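Local coordinates for mRNA export protein (Chaetomium thermophilum, PDB 4WPM) that probably takes part, through the RNA recognition motif domain described here, in exporting mRNA from the nucleus to the cytoplasm, at residues G38-R41 against S42-F46; L69-K73 against D74-H78; G84-A88 against G89-T93. One frame throughout, in Å; residues are numbered along the deposited sequence.

Contact 1 of 3, residues G38-R41 against S42-F46; sequences GGLR and SLLDF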
loop_
_atom_site.group_PDB
_atom_site.type_symbol
_atom_site.label_atom_id
_atom_site.label_comp_id
_atom_site.label_asym_id
_atom_site.label_seq_id
_atom_site.Cartn_x
_atom_site.Cartn_y
_atom_site.Cartn_z
ATOM N N GLY A 38 -1.022 -15.880 -0.857
ATOM C CA GLY A 38 -0.341 -14.603 -0.963
ATOM C C GLY A 38 0.746 -14.423 0.081
ATOM O O GLY A 38 1.339 -13.349 0.189
ATOM N N GLY A 39 1.006 -15.475 0.851
ATOM C CA GLY A 39 2.034 -15.442 1.875
ATOM C C GLY A 39 1.549 -14.885 3.200
ATOM O O GLY A 39 2.353 -14.575 4.079
ATOM N N LEU A 40 0.233 -14.751 3.344
ATOM C CA LEU A 40 -0.354 -14.200 4.561
ATOM C C LEU A 40 0.004 -15.054 5.771
ATOM O O LEU A 40 0.539 -14.553 6.758
ATOM C CB LEU A 40 -1.876 -14.093 4.433
ATOM C CG LEU A 40 -2.633 -13.643 5.687
ATOM C CD1 LEU A 40 -2.122 -12.295 6.180
ATOM C CD2 LEU A 40 -4.125 -13.577 5.413
ATOM N N ARG A 41 -0.288 -16.347 5.679
ATOM C CA ARG A 41 -0.111 -17.262 6.801
ATOM C C ARG A 41 1.348 -17.354 7.239
ATOM O O ARG A 41 1.646 -17.335 8.433
ATOM C CB ARG A 41 -0.626 -18.652 6.423
ATOM C CG ARG A 41 -0.646 -19.655 7.566
ATOM C CD ARG A 41 0.064 -20.942 7.180
ATOM N NE ARG A 41 1.516 -20.779 7.147
ATOM C CZ ARG A 41 2.363 -21.685 6.671
ATOM N NH1 ARG A 41 1.913 -22.831 6.173
ATOM N NH2 ARG A 41 3.667 -21.445 6.687
ATOM N N SER A 42 2.252 -17.457 6.270
ATOM C CA SER A 42 3.678 -17.536 6.567
ATOM C C SER A 42 4.168 -16.256 7.241
ATOM O O SER A 42 5.047 -16.294 8.102
ATOM C CB SER A 42 4.478 -17.799 5.289
ATOM O OG SER A 42 4.400 -16.701 4.398
ATOM N N LEU A 43 3.593 -15.124 6.844
ATOM C CA LEU A 43 3.940 -13.838 7.437
ATOM C C LEU A 43 3.502 -13.761 8.895
ATOM O O LEU A 43 4.293 -13.403 9.767
ATOM C CB LEU A 43 3.310 -12.690 6.640
ATOM C CG LEU A 43 3.385 -11.295 7.269
ATOM C CD1 LEU A 43 4.827 -10.825 7.370
ATOM C CD2 LEU A 43 2.552 -10.305 6.472
ATOM N N LEU A 44 2.240 -14.088 9.157
ATOM C CA LEU A 44 1.714 -14.026 10.515
ATOM C C LEU A 44 2.454 -15.008 11.411
ATOM O O LEU A 44 2.708 -14.724 12.579
ATOM C CB LEU A 44 0.211 -14.316 10.534
ATOM C CG LEU A 44 -0.665 -13.438 9.634
ATOM C CD1 LEU A 44 -2.131 -13.568 10.025
ATOM C CD2 LEU A 44 -0.224 -11.979 9.649
ATOM N N ASP A 45 2.807 -16.163 10.855
ATOM C CA ASP A 45 3.588 -17.148 11.589
ATOM C C ASP A 45 4.947 -16.561 11.955
ATOM O O ASP A 45 5.436 -16.750 13.068
ATOM C CB ASP A 45 3.763 -18.424 10.764
ATOM C CG ASP A 45 4.545 -19.492 11.501
ATOM O OD1 ASP A 45 3.936 -20.233 12.301
ATOM O OD2 ASP A 45 5.771 -19.591 11.281
ATOM N N PHE A 46 5.548 -15.843 11.011
ATOM C CA PHE A 46 6.836 -15.198 11.237
ATOM C C PHE A 46 6.746 -14.116 12.310
ATOM O O PHE A 46 7.631 -13.998 13.158
ATOM C CB PHE A 46 7.362 -14.595 9.931
ATOM C CG PHE A 46 8.440 -13.569 10.127
ATOM C CD1 PHE A 46 9.739 -13.953 10.417
ATOM C CD2 PHE A 46 8.155 -12.217 10.021
ATOM C CE1 PHE A 46 10.732 -13.010 10.595
ATOM C CE2 PHE A 46 9.144 -11.270 10.200
ATOM C CZ PHE A 46 10.434 -11.666 10.487
#
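Leu40 and Leu44, one turn apart at the start of helix 40-51, meet through CD1 of the former and CG of the latter, 3.9 Å apart. Leu40 sends CG anti to its backbone N (chi1 175°), whereas in Leu44 CG is anti to the carbonyl carbon (chi1 -55°), which swings the branch back over the first turn: its CG also rests 3.3 Å from Leu40 O. Beneath them runs the helix ladder. Leu44 N reaches Leu40 O at 3.0 Å, Asp45 N binds Arg41 O at 2.9 Å, and Leu43 N bonds to Gly39 O at 3.1 Å. Gly39 is the N-cap residue, in a backbone conformation that favours glycine. Ser42 OG lies 3.0 Å from that same carbonyl oxygen and is hydrogen-bonded to Tyr87 OH. Further out, Leu40 packs on Val67 and Leu44 on Leu69, both of strand 66-71, while Asp45 makes a salt bridge to Arg49. With Leu44 cut back to an alanine, the Leu40 methyl is likely to lose its neighbour and a gap to open toward Leu69. The chemistry is thus divided: the leucine branches pack the helix start on strand 66-71, the Gly39 carbonyl closes the first turn, and the Ser42 hydroxyl reaches out of the helix to Tyr87.

Contact 2 of 3, residues L69-K73 against D74-H78; sequences LKVNK and DDAQH. With SO4 (sulfate ion), chain E.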
loop_
_atom_site.group_PDB
_atom_site.type_symbol
_atom_site.label_atom_id
_atom_site.label_comp_id
_atom_site.label_asym_id
_atom_site.label_seq_id
_atom_site.Cartn_x
_atom_site.Cartn_y
_atom_site.Cartn_z
ATOM N N LEU A 69 -4.130 -6.179 10.155
ATOM C CA LEU A 69 -4.269 -7.030 11.334
ATOM C C LEU A 69 -5.012 -6.296 12.439
ATOM O O LEU A 69 -4.745 -5.125 12.712
ATOM C CB LEU A 69 -2.901 -7.486 11.844
ATOM C CG LEU A 69 -2.062 -8.325 10.882
ATOM C CD1 LEU A 69 -0.679 -8.562 11.463
ATOM C CD2 LEU A 69 -2.753 -9.643 10.586
ATOM N N LYS A 70 -5.949 -6.999 13.071
ATOM C CA LYS A 70 -6.679 -6.470 14.213
ATOM C C LYS A 70 -6.178 -7.146 15.490
ATOM O O LYS A 70 -6.316 -8.360 15.649
ATOM C CB LYS A 70 -8.180 -6.691 14.016
ATOM C CG LYS A 70 -9.061 -5.595 14.586
ATOM C CD LYS A 70 -10.496 -5.756 14.106
ATOM C CE LYS A 70 -11.355 -4.560 14.483
ATOM N NZ LYS A 70 -12.807 -4.890 14.473
ATOM N N VAL A 71 -5.595 -6.356 16.388
ATOM C CA VAL A 71 -4.949 -6.886 17.589
ATOM C C VAL A 71 -5.175 -5.976 18.795
ATOM O O VAL A 71 -5.542 -4.812 18.638
ATOM C CB VAL A 71 -3.428 -7.062 17.375
ATOM C CG1 VAL A 71 -3.156 -8.039 16.240
ATOM C CG2 VAL A 71 -2.762 -5.717 17.097
ATOM N N ASN A 72 -4.952 -6.506 19.995
ATOM C CA ASN A 72 -5.040 -5.691 21.203
ATOM C C ASN A 72 -3.835 -4.759 21.300
ATOM O O ASN A 72 -2.903 -4.855 20.502
ATOM C CB ASN A 72 -5.149 -6.570 22.450
ATOM C CG ASN A 72 -3.973 -7.510 22.612
ATOM O OD1 ASN A 72 -2.888 -7.102 23.029
ATOM N ND2 ASN A 72 -4.186 -8.782 22.293
ATOM N N LYS A 73 -3.855 -3.860 22.279
ATOM C CA LYS A 73 -2.874 -2.779 22.331
ATOM C C LYS A 73 -1.454 -3.257 22.653
ATOM O O LYS A 73 -0.494 -2.827 22.014
ATOM C CB LYS A 73 -3.300 -1.725 23.353
ATOM C CG LYS A 73 -2.495 -0.439 23.249
ATOM C CD LYS A 73 -2.387 0.291 24.570
ATOM C CE LYS A 73 -3.717 0.885 25.010
ATOM N NZ LYS A 73 -4.283 0.159 26.176
ATOM N N ASP A 74 -1.319 -4.135 23.643
ATOM C CA ASP A 74 -0.003 -4.638 24.032
ATOM C C ASP A 74 0.633 -5.412 22.887
ATOM O O ASP A 74 1.838 -5.322 22.653
ATOM C CB ASP A 74 -0.097 -5.528 25.273
ATOM C CG ASP A 74 1.259 -6.050 25.717
ATOM O OD1 ASP A 74 2.052 -5.260 26.270
ATOM O OD2 ASP A 74 1.530 -7.252 25.514
ATOM N N ASP A 75 -0.193 -6.173 22.180
ATOM C CA ASP A 75 0.256 -6.930 21.021
ATOM C C ASP A 75 0.806 -6.015 19.935
ATOM O O ASP A 75 1.752 -6.369 19.228
ATOM C CB ASP A 75 -0.897 -7.761 20.458
ATOM C CG ASP A 75 -1.231 -8.964 21.319
ATOM O OD1 ASP A 75 -0.433 -9.305 22.217
ATOM O OD2 ASP A 75 -2.295 -9.575 21.085
ATOM N N ALA A 76 0.201 -4.840 19.801
ATOM C CA ALA A 76 0.595 -3.886 18.774
ATOM C C ALA A 76 2.032 -3.410 18.968
ATOM O O ALA A 76 2.760 -3.215 17.998
ATOM C CB ALA A 76 -0.356 -2.701 18.767
ATOM N N GLN A 77 2.443 -3.237 20.221
ATOM C CA GLN A 77 3.779 -2.728 20.515
ATOM C C GLN A 77 4.872 -3.696 20.070
ATOM O O GLN A 77 5.891 -3.277 19.520
ATOM C CB GLN A 77 3.919 -2.443 22.012
ATOM C CG GLN A 77 5.124 -1.588 22.366
ATOM C CD GLN A 77 5.228 -1.308 23.852
ATOM O OE1 GLN A 77 4.317 -1.622 24.619
ATOM N NE2 GLN A 77 6.338 -0.708 24.266
ATOM N N HIS A 78 4.660 -4.985 20.307
ATOM C CA HIS A 78 5.631 -5.999 19.907
ATOM C C HIS A 78 5.709 -6.116 18.388
ATOM O O HIS A 78 6.785 -6.326 17.828
ATOM C CB HIS A 78 5.294 -7.348 20.541
ATOM C CG HIS A 78 5.308 -7.325 22.038
ATOM N ND1 HIS A 78 4.182 -7.551 22.800
ATOM C CD2 HIS A 78 6.314 -7.089 22.913
ATOM C CE1 HIS A 78 4.496 -7.463 24.081
ATOM N NE2 HIS A 78 5.783 -7.183 24.177
HETATM S S SO4 E . 9.375 -0.289 21.657
HETATM O O1 SO4 E . 8.815 -0.250 23.005
HETATM O O2 SO4 E . 9.833 1.044 21.277
HETATM O O3 SO4 E . 10.505 -1.212 21.623
HETATM O O4 SO4 E . 8.346 -0.735 20.725
#
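An asparagine N-cap starts helix 73-81 directly after strand 66-71, at a strand-to-helix junction of the RNA recognition motif. Asn72 OD1 accepts from Asp75 N at 3.0 Å with an angle of 157° at the hydrogen, the donor standing above the amide plane. The cap is reached because Asn72 CG sits between the backbone N and the carbonyl carbon (chi1 59°), folding the amide back over the first turn. The Asp75 carboxylate, inclined 51° to that amide and crossing it, brings OD2 to Asn72 ND2 in a hydrogen bond whose modelled length is doubtfully short. The main chain adds Ala76 N to Asn72 O at 3.2 Å and a weak bond from Gln77 N to Lys73 O. On the inner side, Val71 CB lies 4.0 Å from Asp75 CB, and Val71 CG2 approaches Ala76 CB at 4.2 Å; both Val71 and Ala76 also touch Ile22 of strand 20-25. Gln77 extends outward, and its NE2 donates to O1 of a sulfate ion at 2.8 Å, probably from the crystallisation liquor. Although nearby Glu53 might raise the proton affinity of Asp75, the main result is a capped helix start, where Asn72 OD1 satisfies the Asp75 N-H.

Contact 3 of 3, residues G84-A88 against G89-T93; sequences GFTYA and GATLT. With SO4 (sulfate ion), chain D.
Tyr87 holds CG anti to its backbone N (chi1 168°) and Leu92 holds CG anti to its carbonyl carbon (chi1 -68°), settings that bring Tyr87 CB within 3.9 Å of Leu92 CD1. Ala88 CB lies over one face of the tyrosine ring, offset toward the rim. The hairpin behind these side chains closes through a type I' turn from Tyr87 to Ala90, with Ala88 and Gly89 both at positive phi. Tyr87 and Ala90 form its antiparallel hydrogen-bonded pair: Tyr87 N reaches Ala90 O at 2.8 Å, while the return bond from Ala90 N to Tyr87 O is 3.1 Å. Leu92 N bonds to Phe85 O at 2.8 Å, and Gly84 N to Leu92 O completes the ladder at 2.7 Å. Thr86 and Thr91, the non-hydrogen-bonded pair, share the other face. Thr91 binds a sulfate, probably from the crystallisation liquor, with its main-chain N to O1 at 2.8 Å and its side-chain OG1 to O2 at 3.1 Å. On the buried side the Tyr87 ring meets that of Phe46 of helix 40-51. The hairpin is thus amphipathic: Tyr87, Ala90 and Leu92 are buried, whereas exposed Thr91 offers an anion two donors.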
loop_
_atom_site.group_PDB
_atom_site.type_symbol
_atom_site.label_atom_id
_atom_site.label_comp_id
_atom_site.label_asym_id
_atom_site.label_seq_id
_atom_site.Cartn_x
_atom_site.Cartn_y
_atom_site.Cartn_z
ATOM N N GLY A 84 10.558 -2.402 9.892
ATOM C CA GLY A 84 11.835 -2.202 9.228
ATOM C C GLY A 84 12.642 -3.479 9.082
ATOM O O GLY A 84 13.663 -3.500 8.394
ATOM N N PHE A 85 12.186 -4.548 9.729
ATOM C CA PHE A 85 12.833 -5.850 9.610
ATOM C C PHE A 85 12.591 -6.449 8.230
ATOM O O PHE A 85 11.634 -6.088 7.546
ATOM C CB PHE A 85 12.330 -6.806 10.694
ATOM C CG PHE A 85 13.050 -6.667 12.007
ATOM C CD1 PHE A 85 13.441 -5.422 12.472
ATOM C CD2 PHE A 85 13.328 -7.782 12.777
ATOM C CE1 PHE A 85 14.103 -5.294 13.679
ATOM C CE2 PHE A 85 13.989 -7.660 13.985
ATOM C CZ PHE A 85 14.375 -6.415 14.436
ATOM N N THR A 86 13.466 -7.366 7.833
ATOM C CA THR A 86 13.358 -8.030 6.540
ATOM C C THR A 86 12.707 -9.402 6.692
ATOM O O THR A 86 13.133 -10.212 7.518
ATOM C CB THR A 86 14.739 -8.194 5.876
ATOM O OG1 THR A 86 15.372 -6.914 5.755
ATOM C CG2 THR A 86 14.604 -8.823 4.494
ATOM N N TYR A 87 11.672 -9.650 5.896
ATOM C CA TYR A 87 11.011 -10.951 5.862
ATOM C C TYR A 87 10.944 -11.486 4.439
ATOM O O TYR A 87 10.411 -10.830 3.543
ATOM C CB TYR A 87 9.601 -10.867 6.446
ATOM C CG TYR A 87 8.776 -12.104 6.170
ATOM C CD1 TYR A 87 9.018 -13.289 6.852
ATOM C CD2 TYR A 87 7.764 -12.090 5.219
ATOM C CE1 TYR A 87 8.272 -14.424 6.598
ATOM C CE2 TYR A 87 7.012 -13.220 4.959
ATOM C CZ TYR A 87 7.270 -14.384 5.651
ATOM O OH TYR A 87 6.525 -15.512 5.396
ATOM N N ALA A 88 11.481 -12.687 4.249
ATOM C CA ALA A 88 11.478 -13.351 2.951
ATOM C C ALA A 88 12.086 -12.456 1.871
ATOM O O ALA A 88 11.648 -12.467 0.720
ATOM C CB ALA A 88 10.061 -13.764 2.574
ATOM N N GLY A 89 13.094 -11.679 2.256
ATOM C CA GLY A 89 13.829 -10.852 1.318
ATOM C C GLY A 89 13.188 -9.511 1.011
ATOM O O GLY A 89 13.527 -8.876 0.012
ATOM N N ALA A 90 12.258 -9.080 1.861
ATOM C CA ALA A 90 11.585 -7.796 1.678
ATOM C C ALA A 90 11.491 -7.030 2.993
ATOM O O ALA A 90 11.182 -7.607 4.037
ATOM C CB ALA A 90 10.199 -8.006 1.090
ATOM N N THR A 91 11.750 -5.728 2.934
ATOM C CA THR A 91 11.671 -4.877 4.114
ATOM C C THR A 91 10.217 -4.609 4.483
ATOM O O THR A 91 9.419 -4.194 3.641
ATOM C CB THR A 91 12.393 -3.532 3.891
ATOM O OG1 THR A 91 13.767 -3.768 3.561
ATOM C CG2 THR A 91 12.318 -2.658 5.138
ATOM N N LEU A 92 9.883 -4.848 5.748
ATOM C CA LEU A 92 8.528 -4.640 6.242
ATOM C C LEU A 92 8.356 -3.253 6.855
ATOM O O LEU A 92 9.191 -2.806 7.643
ATOM C CB LEU A 92 8.165 -5.708 7.279
ATOM C CG LEU A 92 8.005 -7.155 6.798
ATOM C CD1 LEU A 92 7.462 -8.017 7.927
ATOM C CD2 LEU A 92 7.109 -7.259 5.568
ATOM N N THR A 93 7.272 -2.580 6.481
ATOM C CA THR A 93 6.879 -1.327 7.116
ATOM C C THR A 93 5.609 -1.592 7.912
ATOM O O THR A 93 4.547 -1.828 7.334
ATOM C CB THR A 93 6.631 -0.207 6.086
ATOM O OG1 THR A 93 7.769 -0.083 5.224
ATOM C CG2 THR A 93 6.375 1.122 6.784
HETATM S S SO4 D . 12.801 -3.973 -0.432
HETATM O O1 SO4 D . 11.722 -4.617 0.313
HETATM O O2 SO4 D . 13.632 -3.197 0.485
HETATM O O3 SO4 D . 12.233 -3.086 -1.442
HETATM O O4 SO4 D . 13.618 -4.993 -1.083
#

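The three contacts come in series along one RNA recognition motif domain, where local capping and turn geometry mark the ends of elements that pack together. Contact 1 opens helix 40-51, contact 2 carries strand 66-71 into helix 73-81, and contact 3 closes the hairpin of strands 86-87 and 90-97. Contact 1 is the common neighbour: its centre lies about 17 Å from that of contact 2, where Leu44 CD2 meets Leu69 CD2 at 3.6 Å, and about 12 Å from that of contact 3, where Leu43 packs on Leu92. Contacts 2 and 3, about 19 Å apart between centres, do not touch, yet both reach the same antiparallel sheet. Helix 40-51 therefore bridges distant parts of the domain.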